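Local coordinates for lectin CEL-I, N-acetyl-D-galactosamine-specific C-type (Cucumaria echinata, PDB 4WQQ), which binds carbohydrates through calcium as a C-type lectin, naturally specific for galactose and N-acetylgalactosamine and here engineered to recognise mannose, at residues A[61-74]-A[123-135]. The protein carries 3 engineered substitutions. Residues are numbered along the deposited sequence; the frame is centred on the assembly and turned at random.
With CA (calcium ion), chain F; MAN (alpha-D-mannopyranose), chain H.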
loop_
_atom_site.group_PDB
_atom_site.type_symbol
_atom_site.label_atom_id
_atom_site.label_comp_id
_atom_site.label_asym_id
_atom_site.label_seq_id
_atom_site.Cartn_x
_atom_site.Cartn_y
_atom_site.Cartn_z
ATOM N N TYR A 61 13.325 -14.876 -5.552
ATOM C CA TYR A 61 12.518 -14.818 -4.345
ATOM C C TYR A 61 11.836 -16.167 -4.089
ATOM O O TYR A 61 11.925 -16.766 -2.999
ATOM C CB TYR A 61 11.528 -13.652 -4.507
ATOM C CG TYR A 61 10.399 -13.519 -3.477
ATOM C CD1 TYR A 61 10.542 -13.960 -2.181
ATOM C CD2 TYR A 61 9.177 -12.950 -3.844
ATOM C CE1 TYR A 61 9.525 -13.836 -1.257
ATOM C CE2 TYR A 61 8.132 -12.795 -2.921
ATOM C CZ TYR A 61 8.292 -13.275 -1.635
ATOM O OH TYR A 61 7.330 -13.168 -0.656
ATOM N N TRP A 62 11.193 -16.691 -5.128
ATOM C CA TRP A 62 10.576 -17.975 -5.090
ATOM C C TRP A 62 11.554 -19.086 -4.615
ATOM O O TRP A 62 11.283 -19.820 -3.664
ATOM C CB TRP A 62 10.001 -18.296 -6.479
ATOM C CG TRP A 62 9.610 -19.719 -6.663
ATOM C CD1 TRP A 62 9.040 -20.554 -5.734
ATOM C CD2 TRP A 62 9.640 -20.459 -7.887
ATOM N NE1 TRP A 62 8.758 -21.737 -6.282
ATOM C CE2 TRP A 62 9.128 -21.732 -7.597
ATOM C CE3 TRP A 62 10.102 -20.185 -9.200
ATOM C CZ2 TRP A 62 9.046 -22.738 -8.548
ATOM C CZ3 TRP A 62 10.053 -21.173 -10.121
ATOM C CH2 TRP A 62 9.466 -22.440 -9.802
ATOM N N ARG A 63 12.702 -19.169 -5.315
ATOM C CA ARG A 63 13.639 -20.268 -5.097
ATOM C C ARG A 63 14.423 -20.125 -3.806
ATOM O O ARG A 63 14.924 -21.141 -3.286
ATOM C CB ARG A 63 14.516 -20.426 -6.322
ATOM C CG ARG A 63 13.755 -20.686 -7.618
ATOM C CD ARG A 63 12.797 -21.852 -7.504
ATOM N NE ARG A 63 13.504 -23.097 -7.256
ATOM C CZ ARG A 63 12.944 -24.257 -6.947
ATOM N NH1 ARG A 63 11.648 -24.374 -6.777
ATOM N NH2 ARG A 63 13.687 -25.313 -6.801
ATOM N N GLY A 64 14.363 -18.940 -3.195
ATOM C CA GLY A 64 14.893 -18.776 -1.821
ATOM C C GLY A 64 14.014 -19.350 -0.747
ATOM O O GLY A 64 14.466 -19.739 0.350
ATOM N N ILE A 65 12.714 -19.467 -1.037
ATOM C CA ILE A 65 11.820 -20.068 -0.111
ATOM C C ILE A 65 11.483 -21.526 -0.424
ATOM O O ILE A 65 11.295 -22.355 0.492
ATOM C CB ILE A 65 10.551 -19.186 -0.058
ATOM C CG1 ILE A 65 10.993 -17.849 0.576
ATOM C CG2 ILE A 65 9.492 -19.822 0.843
ATOM C CD1 ILE A 65 10.063 -16.740 0.255
ATOM N N ASP A 66 11.317 -21.836 -1.700
ATOM C CA ASP A 66 10.877 -23.149 -2.153
ATOM C C ASP A 66 12.016 -23.831 -2.914
ATOM O O ASP A 66 12.448 -23.398 -4.001
ATOM C CB ASP A 66 9.651 -22.959 -3.056
ATOM C CG ASP A 66 9.120 -24.245 -3.663
ATOM O OD1 ASP A 66 9.434 -25.388 -3.198
ATOM O OD2 ASP A 66 8.298 -24.132 -4.630
ATOM N N SER A 67 12.526 -24.905 -2.322
ATOM C CA SER A 67 13.552 -25.662 -3.000
ATOM C C SER A 67 13.038 -26.856 -3.782
ATOM O O SER A 67 13.833 -27.616 -4.340
ATOM C CB SER A 67 14.605 -26.105 -1.965
ATOM O OG SER A 67 14.032 -26.968 -1.037
ATOM N N GLN A 68 11.716 -27.050 -3.851
ATOM C CA GLN A 68 11.194 -28.264 -4.456
ATOM C C GLN A 68 11.179 -28.128 -5.982
ATOM O O GLN A 68 10.993 -27.043 -6.475
ATOM C CB GLN A 68 9.793 -28.584 -3.948
ATOM C CG GLN A 68 9.664 -28.851 -2.469
ATOM C CD GLN A 68 8.227 -29.028 -2.062
ATOM O OE1 GLN A 68 7.291 -28.438 -2.677
ATOM N NE2 GLN A 68 8.010 -29.835 -0.990
ATOM N N ALA A 69 11.349 -29.227 -6.710
ATOM C CA ALA A 69 11.210 -29.208 -8.180
ATOM C C ALA A 69 9.694 -28.989 -8.492
ATOM O O ALA A 69 8.837 -29.531 -7.845
ATOM C CB ALA A 69 11.709 -30.462 -8.801
ATOM N N GLY A 70 9.416 -28.037 -9.330
ATOM C CA GLY A 70 8.009 -27.646 -9.554
ATOM C C GLY A 70 7.981 -26.332 -10.203
ATOM O O GLY A 70 8.983 -25.827 -10.662
ATOM N N GLN A 71 6.775 -25.782 -10.311
ATOM C CA GLN A 71 6.562 -24.602 -11.069
ATOM C C GLN A 71 5.882 -23.544 -10.210
ATOM O O GLN A 71 5.437 -23.803 -9.082
ATOM C CB GLN A 71 5.707 -24.914 -12.338
ATOM C CG GLN A 71 6.400 -25.793 -13.402
ATOM C CD GLN A 71 6.408 -27.251 -13.040
ATOM O OE1 GLN A 71 5.376 -27.854 -12.662
ATOM N NE2 GLN A 71 7.577 -27.869 -13.147
ATOM N N LEU A 72 5.834 -22.351 -10.783
ATOM C CA LEU A 72 5.280 -21.143 -10.174
ATOM C C LEU A 72 4.276 -20.508 -11.118
ATOM O O LEU A 72 4.629 -19.963 -12.164
ATOM C CB LEU A 72 6.384 -20.167 -9.825
ATOM C CG LEU A 72 5.964 -18.838 -9.126
ATOM C CD1 LEU A 72 5.672 -19.029 -7.661
ATOM C CD2 LEU A 72 6.959 -17.743 -9.293
ATOM N N TRP A 73 2.992 -20.518 -10.748
ATOM C CA TRP A 73 2.006 -19.719 -11.527
ATOM C C TRP A 73 2.298 -18.258 -11.600
ATOM O O TRP A 73 2.632 -17.613 -10.577
ATOM C CB TRP A 73 0.616 -19.856 -10.933
ATOM C CG TRP A 73 0.020 -21.271 -10.974
ATOM C CD1 TRP A 73 -0.508 -21.941 -9.937
ATOM C CD2 TRP A 73 -0.189 -22.109 -12.132
ATOM N NE1 TRP A 73 -0.990 -23.154 -10.330
ATOM C CE2 TRP A 73 -0.812 -23.301 -11.664
ATOM C CE3 TRP A 73 0.100 -21.982 -13.521
ATOM C CZ2 TRP A 73 -1.165 -24.371 -12.541
ATOM C CZ3 TRP A 73 -0.239 -23.017 -14.369
ATOM C CH2 TRP A 73 -0.879 -24.229 -13.849
ATOM N N ILE A 74 2.126 -17.737 -12.800
ATOM C CA ILE A 74 2.116 -16.304 -13.062
ATOM C C ILE A 74 0.816 -15.926 -13.745
ATOM O O ILE A 74 0.055 -16.797 -14.240
ATOM C CB ILE A 74 3.374 -15.838 -13.856
ATOM C CG1 ILE A 74 3.359 -16.493 -15.259
ATOM C CG2 ILE A 74 4.621 -16.237 -13.104
ATOM C CD1 ILE A 74 4.586 -16.237 -16.144
ATOM N N TRP A 123 9.437 -19.821 -18.937
ATOM C CA TRP A 123 8.020 -20.025 -18.859
ATOM C C TRP A 123 7.554 -21.259 -19.641
ATOM O O TRP A 123 8.090 -21.607 -20.696
ATOM C CB TRP A 123 7.282 -18.822 -19.412
ATOM C CG TRP A 123 7.650 -17.474 -18.857
ATOM C CD1 TRP A 123 8.497 -17.206 -17.840
ATOM C CD2 TRP A 123 7.189 -16.234 -19.337
ATOM N NE1 TRP A 123 8.543 -15.869 -17.610
ATOM C CE2 TRP A 123 7.754 -15.242 -18.528
ATOM C CE3 TRP A 123 6.330 -15.865 -20.348
ATOM C CZ2 TRP A 123 7.477 -13.918 -18.714
ATOM C CZ3 TRP A 123 6.045 -14.546 -20.544
ATOM C CH2 TRP A 123 6.604 -13.585 -19.716
ATOM N N ASN A 124 6.518 -21.913 -19.074
ATOM C CA ASN A 124 5.770 -22.966 -19.700
ATOM C C ASN A 124 4.259 -22.640 -19.585
ATOM O O ASN A 124 3.827 -21.990 -18.620
ATOM C CB ASN A 124 6.043 -24.238 -18.963
ATOM C CG ASN A 124 5.258 -25.392 -19.501
ATOM O OD1 ASN A 124 5.144 -25.604 -20.703
ATOM N ND2 ASN A 124 4.656 -26.142 -18.583
ATOM N N ASP A 125 3.488 -23.072 -20.577
ATOM C CA ASP A 125 2.053 -23.154 -20.481
ATOM C C ASP A 125 1.636 -24.522 -19.940
ATOM O O ASP A 125 2.192 -25.579 -20.318
ATOM C CB ASP A 125 1.351 -22.787 -21.796
ATOM C CG ASP A 125 1.730 -23.724 -22.972
ATOM O OD1 ASP A 125 2.776 -24.430 -22.953
ATOM O OD2 ASP A 125 0.996 -23.688 -23.949
ATOM N N ASN A 126 0.617 -24.500 -19.087
ATOM C CA ASN A 126 0.152 -25.740 -18.514
ATOM C C ASN A 126 -1.394 -25.701 -18.424
ATOM O O ASN A 126 -2.049 -24.699 -18.770
ATOM C CB ASN A 126 0.865 -25.992 -17.174
ATOM C CG ASN A 126 1.126 -27.485 -16.897
ATOM O OD1 ASN A 126 0.306 -28.357 -17.233
ATOM N ND2 ASN A 126 2.264 -27.800 -16.248
ATOM N N SER A 127 -1.957 -26.786 -17.947
ATOM C CA SER A 127 -3.387 -26.966 -18.027
ATOM C C SER A 127 -4.150 -26.458 -16.811
ATOM O O SER A 127 -3.583 -26.144 -15.803
ATOM C CB SER A 127 -3.661 -28.449 -18.174
ATOM O OG SER A 127 -3.470 -29.058 -16.896
ATOM N N ALA A 128 -5.470 -26.526 -16.892
ATOM C CA ALA A 128 -6.296 -26.104 -15.756
ATOM C C ALA A 128 -6.338 -27.054 -14.622
ATOM O O ALA A 128 -6.832 -26.716 -13.524
ATOM C CB ALA A 128 -7.721 -25.830 -16.306
ATOM N N ALA A 129 -5.876 -28.262 -14.841
ATOM C CA ALA A 129 -5.798 -29.252 -13.780
ATOM C C ALA A 129 -4.435 -29.335 -13.133
ATOM O O ALA A 129 -4.310 -29.902 -12.104
ATOM C CB ALA A 129 -6.189 -30.618 -14.322
ATOM N N ALA A 130 -3.396 -28.785 -13.773
ATOM C CA ALA A 130 -2.071 -28.747 -13.207
ATOM C C ALA A 130 -2.048 -27.937 -11.925
ATOM O O ALA A 130 -2.943 -27.116 -11.653
ATOM C CB ALA A 130 -1.133 -28.150 -14.243
ATOM N N GLN A 131 -1.071 -28.236 -11.094
ATOM C CA GLN A 131 -0.916 -27.493 -9.867
ATOM C C GLN A 131 0.518 -26.970 -9.763
ATOM O O GLN A 131 1.431 -27.563 -10.305
ATOM C CB GLN A 131 -1.294 -28.344 -8.642
ATOM C CG GLN A 131 -2.751 -28.812 -8.718
ATOM C CD GLN A 131 -3.488 -29.046 -7.419
ATOM O OE1 GLN A 131 -4.600 -29.614 -7.429
ATOM N NE2 GLN A 131 -2.934 -28.654 -6.326
ATOM N N ALA A 132 0.682 -25.851 -9.045
ATOM C CA ALA A 132 1.906 -25.144 -8.896
ATOM C C ALA A 132 1.806 -24.233 -7.705
ATOM O O ALA A 132 0.706 -24.021 -7.199
ATOM C CB ALA A 132 2.293 -24.336 -10.139
ATOM N N LYS A 133 2.971 -23.685 -7.302
ATOM C CA LYS A 133 3.051 -22.657 -6.263
ATOM C C LYS A 133 2.584 -21.337 -6.904
ATOM O O LYS A 133 2.332 -21.337 -8.107
ATOM C CB LYS A 133 4.449 -22.560 -5.686
ATOM C CG LYS A 133 5.020 -23.896 -5.281
ATOM C CD LYS A 133 4.247 -24.589 -4.177
ATOM C CE LYS A 133 4.894 -25.986 -3.860
ATOM N NZ LYS A 133 6.282 -25.830 -3.337
ATOM N N TYR A 134 2.446 -20.251 -6.151
ATOM C CA TYR A 134 2.052 -18.999 -6.799
ATOM C C TYR A 134 2.632 -17.777 -6.113
ATOM O O TYR A 134 3.048 -17.814 -4.997
ATOM C CB TYR A 134 0.534 -18.911 -6.989
ATOM C CG TYR A 134 -0.257 -18.851 -5.714
ATOM C CD1 TYR A 134 -0.581 -19.992 -5.019
ATOM C CD2 TYR A 134 -0.759 -17.608 -5.232
ATOM C CE1 TYR A 134 -1.345 -19.906 -3.886
ATOM C CE2 TYR A 134 -1.496 -17.516 -4.106
ATOM C CZ TYR A 134 -1.792 -18.653 -3.410
ATOM O OH TYR A 134 -2.566 -18.629 -2.242
ATOM N N MET A 135 2.652 -16.717 -6.874
ATOM C CA MET A 135 3.169 -15.449 -6.411
ATOM C C MET A 135 2.159 -14.337 -6.760
ATOM O O MET A 135 1.700 -14.229 -7.913
ATOM C CB MET A 135 4.420 -15.207 -7.220
ATOM C CG MET A 135 5.081 -13.874 -7.100
ATOM S SD MET A 135 6.309 -13.832 -5.823
ATOM C CE MET A 135 7.507 -15.207 -6.128
HETATM CA CA CA F . 3.508 -26.473 -22.206
HETATM C C1 MAN H . 6.113 -31.392 -20.524
HETATM C C2 MAN H . 6.134 -30.365 -21.618
HETATM C C3 MAN H . 5.400 -29.087 -21.242
HETATM C C4 MAN H . 4.061 -29.455 -20.622
HETATM C C5 MAN H . 4.357 -30.277 -19.346
HETATM C C6 MAN H . 3.172 -30.678 -18.502
HETATM O O1 MAN H . 7.044 -30.894 -19.604
HETATM O O2 MAN H . 5.431 -30.988 -22.660
HETATM O O3 MAN H . 5.191 -28.357 -22.446
HETATM O O4 MAN H . 3.398 -28.234 -20.353
HETATM O O5 MAN H . 4.851 -31.570 -19.864
HETATM O O6 MAN H . 2.362 -31.247 -19.511
HETATM O O HOH W 1 2.513 -27.381 -12.936
HETATM O O HOH W 2 4.510 -27.478 -9.394
#
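In the C-type lectin fold, strands 71-74 and 132-135 run parallel in the central sheet, with L72 set against K133. Two backbone bonds join them around K133: its N donates to Q71 O at 3.0 Å, and its O accepts from W73 N. K133 then bends at chi2 and chi4, which swings NZ over to the loop that follows helix 52-65. There NZ forms a salt bridge with D66 OD2 (2.9 Å), whose hydrogen bond is weak, and a hydrogen bond to Q68 OE1 (2.9 Å), reached 32° out of the amide's carbonyl plane. W62 NE1 donates to the same D66 OD2 on the anti side of the carboxylate, while OD1 closes an Asx turn by accepting from Q68 N. On the helix side, M135, with CG anti to the backbone N (chi1 172°), lies against the helix: SD makes an oblique Met-aromatic contact with Y61 CE2 at 3.6 Å, CE touches W62 CB, and CB packs on the methyls of L72. W73 lays one face of its indole against segment 123-135. A132 CB sits over the five-membered ring, 3.5 Å from its centroid and 11° off the normal, A130 O meets the benzo edge, and NE1 bonds to T23 O. I74 CD1 makes a similar CH-pi contact over the W123 five-membered ring. Beyond W123, N124 OD1 and D125 OD1 and O bind the calcium, whose shell also takes mannose O3 and O4, the engineered E102 and N104, and E110; N124 ND2 donates to mannose O4 at 3.0 Å. Two waters link Q71 to Q131 O. With OD2 taking both W62 NE1 and the ammonium, K133 and D66 probably stay charged, tying the helix end to the sheet, whereas M135 packs on Y61 and W62 where the helix meets the sheet.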